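Local coordinates for protein aminoglycoside-O-phosphotransferase VIII (Streptomyces rimosus, PDB 4H05) that phosphorylates aminoglycoside antibiotics, probably at the 3'-hydroxyl with ATP as phosphate donor and magnesium as cofactor, and so confers antibiotic resistance, at residues 172-177 with 266-271; 218-223 with 260-265. One frame throughout, in Å; residues are numbered along the deposited sequence. Where two conformers were deposited one is given.

Interaction 1. Residues 172-177 with 266-271; sequences AELERT and YRLLDE
Glu173 meets Leu268 with the aliphatic part of its side chain. Its CG lies 3.9 Å from CD2 of Leu268, and the two side chains cross at about a right angle. The Glu173 chain then bends at chi2 (62°). Its carboxylate turns to Arg176 of the same helix, where NH2 of Arg176 bonds to OE2 of Glu173 at 2.7 Å in a salt bridge. OE1 of Glu173 makes a separate salt bridge with Arg169. Leu174 carries most of the contact on this side. CD2 of Leu268 comes to 3.6 Å from CA of Leu174, against the backbone itself. CD2 of Leu174 packs against that methyl and lies 3.9 Å from CA of Leu269. This is plain helix-helix packing in the C-terminal lobe of a kinase-like fold. The axes of 172-177 and 266-270 run roughly antiparallel (148°), 10.1 Å apart at closest approach. Val141 and Ala144 of helix 137-150 also touch Leu174. Thr177 adds a smaller touch, with OG1 3.8 Å from CD2 of Leu268. The same OG1 donates to O of Glu173 at 2.7 Å, from above the carbonyl plane, and N of Thr177 bonds to that oxygen too.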
ATOM      1  N   ALA A 172      20.983 -10.595   5.161  1.00 37.83           N
ATOM      2  CA  ALA A 172      21.654 -11.822   4.594  1.00 36.59           C
ATOM      3  C   ALA A 172      20.591 -12.715   3.883  1.00 36.27           C
ATOM      4  O   ALA A 172      20.821 -13.244   2.789  1.00 34.19           O
ATOM      5  CB  ALA A 172      22.420 -12.636   5.667  1.00 34.08           C
ATOM      6  N   GLU A 173      19.421 -12.894   4.510  1.00 37.65           N
ATOM      7  CA  GLU A 173      18.450 -13.860   3.962  1.00 39.24           C
ATOM      8  C   GLU A 173      17.923 -13.288   2.655  1.00 31.01           C
ATOM      9  O   GLU A 173      17.845 -13.945   1.653  1.00 25.32           O
ATOM     10  CB  GLU A 173      17.344 -14.174   4.986  1.00 41.73           C
ATOM     11  CG  GLU A 173      16.396 -15.321   4.610  1.00 42.79           C
ATOM     12  CD  GLU A 173      17.100 -16.646   4.453  1.00 44.33           C
ATOM     13  OE1 GLU A 173      18.175 -16.772   5.017  1.00 42.78           O
ATOM     14  OE2 GLU A 173      16.630 -17.538   3.731  1.00 44.53           O
ATOM     15  N   LEU A 174      17.689 -11.996   2.655  1.00 32.80           N
ATOM     16  CA  LEU A 174      17.154 -11.297   1.457  1.00 33.83           C
ATOM     17  C   LEU A 174      18.086 -11.392   0.247  1.00 36.25           C
ATOM     18  O   LEU A 174      17.664 -11.828  -0.821  1.00 33.93           O
ATOM     19  CB  LEU A 174      16.963  -9.859   1.840  1.00 32.24           C
ATOM     20  CG  LEU A 174      15.890  -8.945   1.301  1.00 36.05           C
ATOM     21  CD1 LEU A 174      16.512  -7.813   0.576  1.00 28.50           C
ATOM     22  CD2 LEU A 174      14.697  -9.610   0.616  1.00 32.76           C
ATOM     23  N   GLU A 175      19.364 -11.022   0.453  1.00 37.94           N
ATOM     24  CA  GLU A 175      20.438 -11.156  -0.568  1.00 36.43           C
ATOM     25  C   GLU A 175      20.570 -12.622  -1.000  1.00 34.98           C
ATOM     26  O   GLU A 175      20.685 -12.941  -2.200  1.00 34.01           O
ATOM     27  CB  GLU A 175      21.777 -10.539  -0.055  1.00 39.62           C
ATOM     28  CG  GLU A 175      21.909  -8.997  -0.144  1.00 37.79           C
ATOM     29  CD  GLU A 175      22.972  -8.399   0.813  1.00 40.31           C
ATOM     30  N   ARG A 176      20.449 -13.555  -0.067  1.00 36.94           N
ATOM     31  CA  ARG A 176      20.622 -14.968  -0.447  1.00 35.74           C
ATOM     32  C   ARG A 176      19.520 -15.530  -1.315  1.00 39.17           C
ATOM     33  O   ARG A 176      19.755 -16.300  -2.258  1.00 38.17           O
ATOM     34  CB  ARG A 176      20.746 -15.841   0.806  1.00 43.19           C
ATOM     35  CG  ARG A 176      20.936 -17.333   0.498  1.00 43.98           C
ATOM     36  CD  ARG A 176      21.106 -18.176   1.774  1.00 47.25           C
ATOM     37  NE  ARG A 176      19.801 -18.550   2.346  1.00 51.14           N
ATOM     38  CZ  ARG A 176      18.935 -19.430   1.809  1.00 48.93           C
ATOM     39  NH1 ARG A 176      19.205 -20.080   0.678  1.00 45.18           N
ATOM     40  NH2 ARG A 176      17.770 -19.654   2.403  1.00 47.39           N
ATOM     41  N   THR A 177      18.291 -15.202  -0.959  1.00 37.38           N
ATOM     42  CA  THR A 177      17.128 -15.647  -1.721  1.00 36.99           C
ATOM     43  C   THR A 177      16.696 -14.753  -2.871  1.00 35.42           C
ATOM     44  O   THR A 177      15.774 -15.098  -3.573  1.00 37.85           O
ATOM     45  CB  THR A 177      15.955 -15.876  -0.764  1.00 39.24           C
ATOM     46  OG1 THR A 177      15.780 -14.734   0.114  1.00 35.70           O
ATOM     47  CG2 THR A 177      16.279 -17.097   0.123  1.00 39.72           C
ATOM     48  N   TYR A 266       8.974 -11.933  -1.414  1.00 25.50           N
ATOM     49  CA  TYR A 266       8.364 -10.601  -1.326  1.00 23.20           C
ATOM     50  C   TYR A 266       7.685 -10.372   0.003  1.00 23.86           C
ATOM     51  O   TYR A 266       7.578  -9.234   0.462  1.00 23.52           O
ATOM     52  CB  TYR A 266       7.489 -10.295  -2.586  1.00 22.46           C
ATOM     53  CG  TYR A 266       8.354 -10.060  -3.838  1.00 22.27           C
ATOM     54  CD1 TYR A 266       9.088  -8.882  -3.978  1.00 22.39           C
ATOM     55  CD2 TYR A 266       8.473 -11.004  -4.831  1.00 24.47           C
ATOM     56  CE1 TYR A 266       9.901  -8.672  -5.041  1.00 21.72           C
ATOM     57  CE2 TYR A 266       9.315 -10.787  -5.946  1.00 25.25           C
ATOM     58  CZ  TYR A 266      10.055  -9.641  -5.976  1.00 24.22           C
ATOM     59  OH  TYR A 266      10.876  -9.406  -6.968  1.00 28.30           O
ATOM     60  N   ARG A 267       7.344 -11.442   0.720  1.00 22.92           N
ATOM     61  CA  ARG A 267       6.953 -11.306   2.108  1.00 23.88           C
ATOM     62  C   ARG A 267       8.146 -10.884   2.977  1.00 24.88           C
ATOM     63  O   ARG A 267       7.964 -10.124   3.924  1.00 27.54           O
ATOM     64  CB  ARG A 267       6.360 -12.618   2.706  1.00 27.92           C
ATOM     65  CG  ARG A 267       4.877 -12.953   2.454  1.00 31.08           C
ATOM     66  CD  ARG A 267       4.360 -14.114   3.392  1.00 33.46           C
ATOM     67  NE  ARG A 267       4.211 -15.178   2.440  1.00 48.14           N
ATOM     68  CZ  ARG A 267       4.936 -16.268   2.280  1.00 43.37           C
ATOM     69  NH1 ARG A 267       5.812 -16.687   3.153  1.00 40.87           N
ATOM     70  NH2 ARG A 267       4.688 -16.980   1.195  1.00 45.82           N
ATOM     71  N   LEU A 268       9.325 -11.437   2.701  1.00 24.79           N
ATOM     72  CA  LEU A 268      10.547 -11.105   3.428  1.00 25.39           C
ATOM     73  C   LEU A 268      11.000  -9.686   3.114  1.00 27.66           C
ATOM     74  O   LEU A 268      11.300  -8.863   4.021  1.00 26.48           O
ATOM     75  CB  LEU A 268      11.678 -12.107   3.076  1.00 24.76           C
ATOM     76  CG  LEU A 268      13.063 -11.716   3.537  1.00 26.33           C
ATOM     77  CD1 LEU A 268      13.179 -11.644   5.080  1.00 24.26           C
ATOM     78  CD2 LEU A 268      14.089 -12.678   2.859  1.00 29.55           C
ATOM     79  N   LEU A 269      10.990  -9.352   1.835  1.00 26.83           N
ATOM     80  CA  LEU A 269      11.294  -7.929   1.509  1.00 27.72           C
ATOM     81  C   LEU A 269      10.480  -6.917   2.307  1.00 26.88           C
ATOM     82  O   LEU A 269      10.987  -5.840   2.741  1.00 24.16           O
ATOM     83  CB  LEU A 269      11.131  -7.695   0.007  1.00 26.85           C
ATOM     84  CG  LEU A 269      11.439  -6.287  -0.500  1.00 28.21           C
ATOM     85  CD1 LEU A 269      12.920  -5.964  -0.233  1.00 25.64           C
ATOM     86  CD2 LEU A 269      11.033  -6.149  -1.991  1.00 23.98           C
ATOM     87  N   ASP A 270       9.225  -7.260   2.500  1.00 24.61           N
ATOM     88  CA  ASP A 270       8.317  -6.337   3.101  1.00 26.83           C
ATOM     89  C   ASP A 270       8.595  -6.137   4.580  1.00 29.08           C
ATOM     90  O   ASP A 270       8.197  -5.132   5.135  1.00 24.57           O
ATOM     91  CB  ASP A 270       6.851  -6.743   2.889  1.00 26.04           C
ATOM     92  CG  ASP A 270       5.864  -5.563   3.116  1.00 29.28           C
ATOM     93  OD1 ASP A 270       6.103  -4.421   2.634  1.00 27.77           O
ATOM     94  OD2 ASP A 270       4.863  -5.743   3.826  1.00 30.97           O
ATOM     95  N   GLU A 271       9.266  -7.085   5.218  1.00 31.57           N
ATOM     96  CA  GLU A 271       9.602  -6.922   6.602  1.00 33.53           C
ATOM     97  C   GLU A 271      10.531  -5.739   6.813  1.00 33.77           C
ATOM     98  O   GLU A 271      10.682  -5.280   7.931  1.00 35.70           O
ATOM     99  CB  GLU A 271      10.344  -8.154   7.080  1.00 35.22           C
ATOM    100  CG  GLU A 271       9.599  -9.481   6.851  1.00 35.61           C
ATOM    101  CD  GLU A 271       9.003  -9.969   8.120  1.00 38.48           C
ATOM    102  OE1 GLU A 271       8.511  -9.072   8.849  1.00 41.10           O
ATOM    103  OE2 GLU A 271       9.067 -11.194   8.389  1.00 33.68           O
TER

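Interaction 2. Residues 218-223 with 260-265; sequences DRHSDL and EEKLAF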
ATOM      1  N   ASP A 218       8.223  -7.078  -9.768  1.00 24.03           N
ATOM      2  CA  ASP A 218       7.619  -8.384 -10.023  1.00 24.10           C
ATOM      3  C   ASP A 218       6.237  -8.336  -9.540  1.00 21.67           C
ATOM      4  O   ASP A 218       6.022  -8.015  -8.377  1.00 22.46           O
ATOM      5  CB  ASP A 218       8.335  -9.458  -9.200  1.00 27.00           C
ATOM      6  CG  ASP A 218       8.098 -10.859  -9.740  1.00 27.49           C
ATOM      7  OD1 ASP A 218       6.952 -11.299  -9.628  1.00 32.15           O
ATOM      8  OD2 ASP A 218       9.068 -11.486 -10.257  1.00 29.74           O
ATOM      9  N   ARG A 219       5.294  -8.730 -10.366  1.00 23.23           N
ATOM     10  CA  ARG A 219       3.932  -8.922  -9.882  1.00 23.54           C
ATOM     11  C   ARG A 219       3.846  -9.656  -8.567  1.00 23.39           C
ATOM     12  O   ARG A 219       2.894  -9.396  -7.798  1.00 28.11           O
ATOM     13  CB  ARG A 219       3.070  -9.667 -10.913  1.00 25.00           C
ATOM     14  CG  ARG A 219       3.452 -11.162 -11.078  1.00 27.23           C
ATOM     15  CD  ARG A 219       2.778 -11.847 -12.229  1.00 30.21           C
ATOM     16  NE  ARG A 219       3.188 -11.291 -13.493  1.00 33.10           N
ATOM     17  CZ  ARG A 219       2.409 -10.637 -14.353  1.00 34.04           C
ATOM     18  NH1 ARG A 219       1.128 -10.415 -14.133  1.00 37.49           N
ATOM     19  NH2 ARG A 219       2.952 -10.200 -15.465  1.00 38.38           N
ATOM     20  N   HIS A 220       4.758 -10.581  -8.265  1.00 23.59           N
ATOM     21  CA  HIS A 220       4.701 -11.267  -6.940  1.00 22.18           C
ATOM     22  C   HIS A 220       4.866 -10.298  -5.801  1.00 22.64           C
ATOM     23  O   HIS A 220       4.491 -10.563  -4.636  1.00 22.58           O
ATOM     24  CB  HIS A 220       5.683 -12.461  -6.873  1.00 23.45           C
ATOM     25  CG  HIS A 220       5.333 -13.576  -7.831  1.00 22.92           C
ATOM     26  ND1 HIS A 220       4.667 -14.698  -7.428  1.00 28.54           N
ATOM     27  CD2 HIS A 220       5.470 -13.682  -9.180  1.00 22.30           C
ATOM     28  CE1 HIS A 220       4.411 -15.467  -8.496  1.00 24.87           C
ATOM     29  NE2 HIS A 220       4.944 -14.878  -9.552  1.00 26.63           N
ATOM     30  N   SER A 221       5.383  -9.106  -6.063  1.00 22.23           N
ATOM     31  CA  SER A 221       5.429  -8.137  -4.935  1.00 22.40           C
ATOM     32  C   SER A 221       4.035  -7.763  -4.450  1.00 21.31           C
ATOM     33  O   SER A 221       3.883  -7.272  -3.321  1.00 21.14           O
ATOM     34  CB  SER A 221       6.143  -6.833  -5.370  1.00 24.12           C
ATOM     35  OG  SER A 221       5.509  -6.347  -6.549  1.00 27.16           O
ATOM     36  N   ASP A 222       3.044  -7.831  -5.341  1.00 20.06           N
ATOM     37  CA  ASP A 222       1.648  -7.537  -4.972  1.00 21.54           C
ATOM     38  C   ASP A 222       0.938  -8.788  -4.461  1.00 22.71           C
ATOM     39  O   ASP A 222       0.221  -8.767  -3.410  1.00 19.99           O
ATOM     40  CB  ASP A 222       0.873  -6.913  -6.124  1.00 21.57           C
ATOM     41  CG  ASP A 222       1.115  -5.413  -6.296  1.00 22.25           C
ATOM     42  OD1 ASP A 222       1.685  -4.753  -5.427  1.00 19.31           O
ATOM     43  OD2 ASP A 222       0.772  -4.924  -7.377  1.00 22.43           O
ATOM     44  N   LEU A 223       1.167  -9.896  -5.179  1.00 25.34           N
ATOM     45  CA  LEU A 223       0.571 -11.180  -4.795  1.00 26.66           C
ATOM     46  C   LEU A 223       0.938 -11.611  -3.379  1.00 28.95           C
ATOM     47  O   LEU A 223       0.098 -12.162  -2.663  1.00 31.64           O
ATOM     48  CB  LEU A 223       0.975 -12.248  -5.798  1.00 27.33           C
ATOM     49  CG  LEU A 223       0.368 -12.066  -7.199  1.00 27.99           C
ATOM     50  CD1 LEU A 223       0.919 -13.014  -8.253  1.00 29.23           C
ATOM     51  CD2 LEU A 223      -1.149 -12.159  -7.078  1.00 25.18           C
ATOM     52  N   GLU A 260       5.689 -20.005  -5.129  1.00 30.92           N
ATOM     53  CA  GLU A 260       5.660 -19.866  -3.706  1.00 31.58           C
ATOM     54  C   GLU A 260       7.034 -19.278  -3.202  1.00 31.22           C
ATOM     55  O   GLU A 260       7.063 -18.570  -2.205  1.00 29.37           O
ATOM     56  CB  GLU A 260       5.347 -21.276  -3.118  0.50 33.29           C
ATOM     57  CG  GLU A 260       4.147 -21.401  -2.165  0.50 32.80           C
ATOM     58  CD  GLU A 260       2.790 -21.401  -2.831  0.50 37.34           C
ATOM     59  OE1 GLU A 260       2.624 -22.022  -3.910  0.50 43.38           O
ATOM     60  OE2 GLU A 260       1.858 -20.796  -2.243  0.50 38.30           O
ATOM     61  N   GLU A 261       8.114 -19.498  -3.937  1.00 25.49           N
ATOM     62  CA  GLU A 261       9.424 -18.965  -3.565  1.00 34.02           C
ATOM     63  C   GLU A 261       9.459 -17.410  -3.703  1.00 31.72           C
ATOM     64  O   GLU A 261       9.975 -16.713  -2.810  1.00 38.09           O
ATOM     65  CB  GLU A 261      10.546 -19.591  -4.397  1.00 33.09           C
ATOM     66  CG  GLU A 261      10.708 -21.137  -4.294  1.00 42.89           C
ATOM     67  CD  GLU A 261       9.840 -21.999  -5.286  1.00 44.64           C
ATOM     68  OE1 GLU A 261      10.117 -23.219  -5.331  1.00 40.53           O
ATOM     69  OE2 GLU A 261       8.885 -21.521  -6.001  1.00 48.69           O
ATOM     70  N   LYS A 262       8.920 -16.894  -4.802  1.00 28.89           N
ATOM     71  CA  LYS A 262       8.753 -15.406  -5.022  1.00 31.24           C
ATOM     72  C   LYS A 262       7.833 -14.823  -3.939  1.00 29.90           C
ATOM     73  O   LYS A 262       8.068 -13.800  -3.324  1.00 30.47           O
ATOM     74  CB  LYS A 262       8.259 -15.120  -6.449  1.00 31.57           C
ATOM     75  CG  LYS A 262       9.322 -15.284  -7.550  1.00 32.17           C
ATOM     76  CD  LYS A 262       8.718 -15.155  -8.934  1.00 34.57           C
ATOM     77  CE  LYS A 262       9.678 -14.705 -10.049  1.00 38.00           C
ATOM     78  NZ  LYS A 262       8.977 -14.272 -11.330  1.00 39.81           N
ATOM     79  N   LEU A 263       6.788 -15.510  -3.608  1.00 30.32           N
ATOM     80  CA  LEU A 263       5.941 -14.961  -2.535  1.00 27.39           C
ATOM     81  C   LEU A 263       6.730 -14.879  -1.252  1.00 26.61           C
ATOM     82  O   LEU A 263       6.637 -13.907  -0.476  1.00 28.61           O
ATOM     83  CB  LEU A 263       4.733 -15.864  -2.303  1.00 24.74           C
ATOM     84  CG  LEU A 263       3.420 -15.789  -3.057  1.00 28.30           C
ATOM     85  CD1 LEU A 263       3.472 -14.944  -4.290  1.00 27.05           C
ATOM     86  CD2 LEU A 263       2.740 -17.161  -3.240  1.00 24.01           C
ATOM     87  N   ALA A 264       7.446 -15.947  -0.948  1.00 26.87           N
ATOM     88  CA  ALA A 264       8.259 -15.958   0.266  1.00 26.70           C
ATOM     89  C   ALA A 264       9.236 -14.783   0.258  1.00 24.45           C
ATOM     90  O   ALA A 264       9.315 -14.043   1.244  1.00 24.38           O
ATOM     91  CB  ALA A 264       8.934 -17.309   0.488  1.00 26.97           C
ATOM     92  N   PHE A 265       9.833 -14.532  -0.905  1.00 25.83           N
ATOM     93  CA  PHE A 265      10.802 -13.485  -1.051  1.00 27.25           C
ATOM     94  C   PHE A 265      10.155 -12.140  -0.871  1.00 25.81           C
ATOM     95  O   PHE A 265      10.671 -11.321  -0.162  1.00 29.77           O
ATOM     96  CB  PHE A 265      11.511 -13.504  -2.390  1.00 28.90           C
ATOM     97  CG  PHE A 265      12.496 -12.373  -2.519  1.00 27.84           C
ATOM     98  CD1 PHE A 265      13.742 -12.454  -1.936  1.00 27.17           C
ATOM     99  CD2 PHE A 265      12.137 -11.196  -3.137  1.00 27.99           C
ATOM    100  CE1 PHE A 265      14.628 -11.413  -2.000  1.00 27.38           C
ATOM    101  CE2 PHE A 265      13.006 -10.152  -3.243  1.00 27.45           C
ATOM    102  CZ  PHE A 265      14.264 -10.237  -2.658  1.00 28.00           C
TER
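Lys262 crosses the ring of His220 and ends on the carboxylate of Asp218. Its chain is extended beyond CG. CD of Lys262 lies over one face of the His220 imidazole, 3.8 Å from the ring centroid and offset toward the rim, a CH-pi contact. CB of Lys262 packs nearer the root of the ring, 3.6 Å from CG of His220. The opposite face of the ring has CD1 of Leu223 above it, also offset toward the rim. Beyond the ring, NZ of Lys262 donates to OD2 of Asp218 at 3.0 Å. This salt bridge uses the syn lone pair of OD2. CG of Asp218 stands anti to its own backbone N (chi1 -161°), which sets it on the side of Lys262. Both ends of the bridge have further partners: OD2 of Asp218 also accepts from N of Asp183, and NZ of Lys262 makes a second salt bridge with Asp181. The ammonium is therefore shared by two acids, which probably helps hold its charge.

Asp218 also caps the start of helix 220-230. Its side chain accepts from N of His220. This capping bond is modelled with some doubt, since OD1 of Asp218 sits too near a neighbouring atom. The carbonyl O of Asp218 takes two donors, N and OG of Ser221, which approach from opposite faces of the carbonyl plane.

CD1 of Leu263 lies at the edge of the His220 ring, near its plane. It also touches CB of Leu223 at 4.0 Å.

The contact thus joins the end of strand 215-218 and the first turn of helix 220-230 to the first turns of helix 260-270, with strand 184-187 packed against Ser221 and Asp222.

How the interactions relate
The two contacts use successive parts of helix 260-270. Interaction 2 takes its first half, and interaction 1 takes the second half. Their centres are about 11 Å apart. In sequence the order is 172-177, 218-223, 260-265, 266-271, so the pair of interaction 2 falls between the two segments of interaction 1. They also touch directly: Phe265 packs on Leu174, and Tyr266 packs on Asp218, His220 and Ser221. Helix 260-270 therefore sits between helix 167-177 and the start of helix 220-230. One helix near the chain's end is thus packed against two earlier helices of the C-terminal lobe. The packing at Leu269 lies near, but not at, the predicted proton acceptor Asp190.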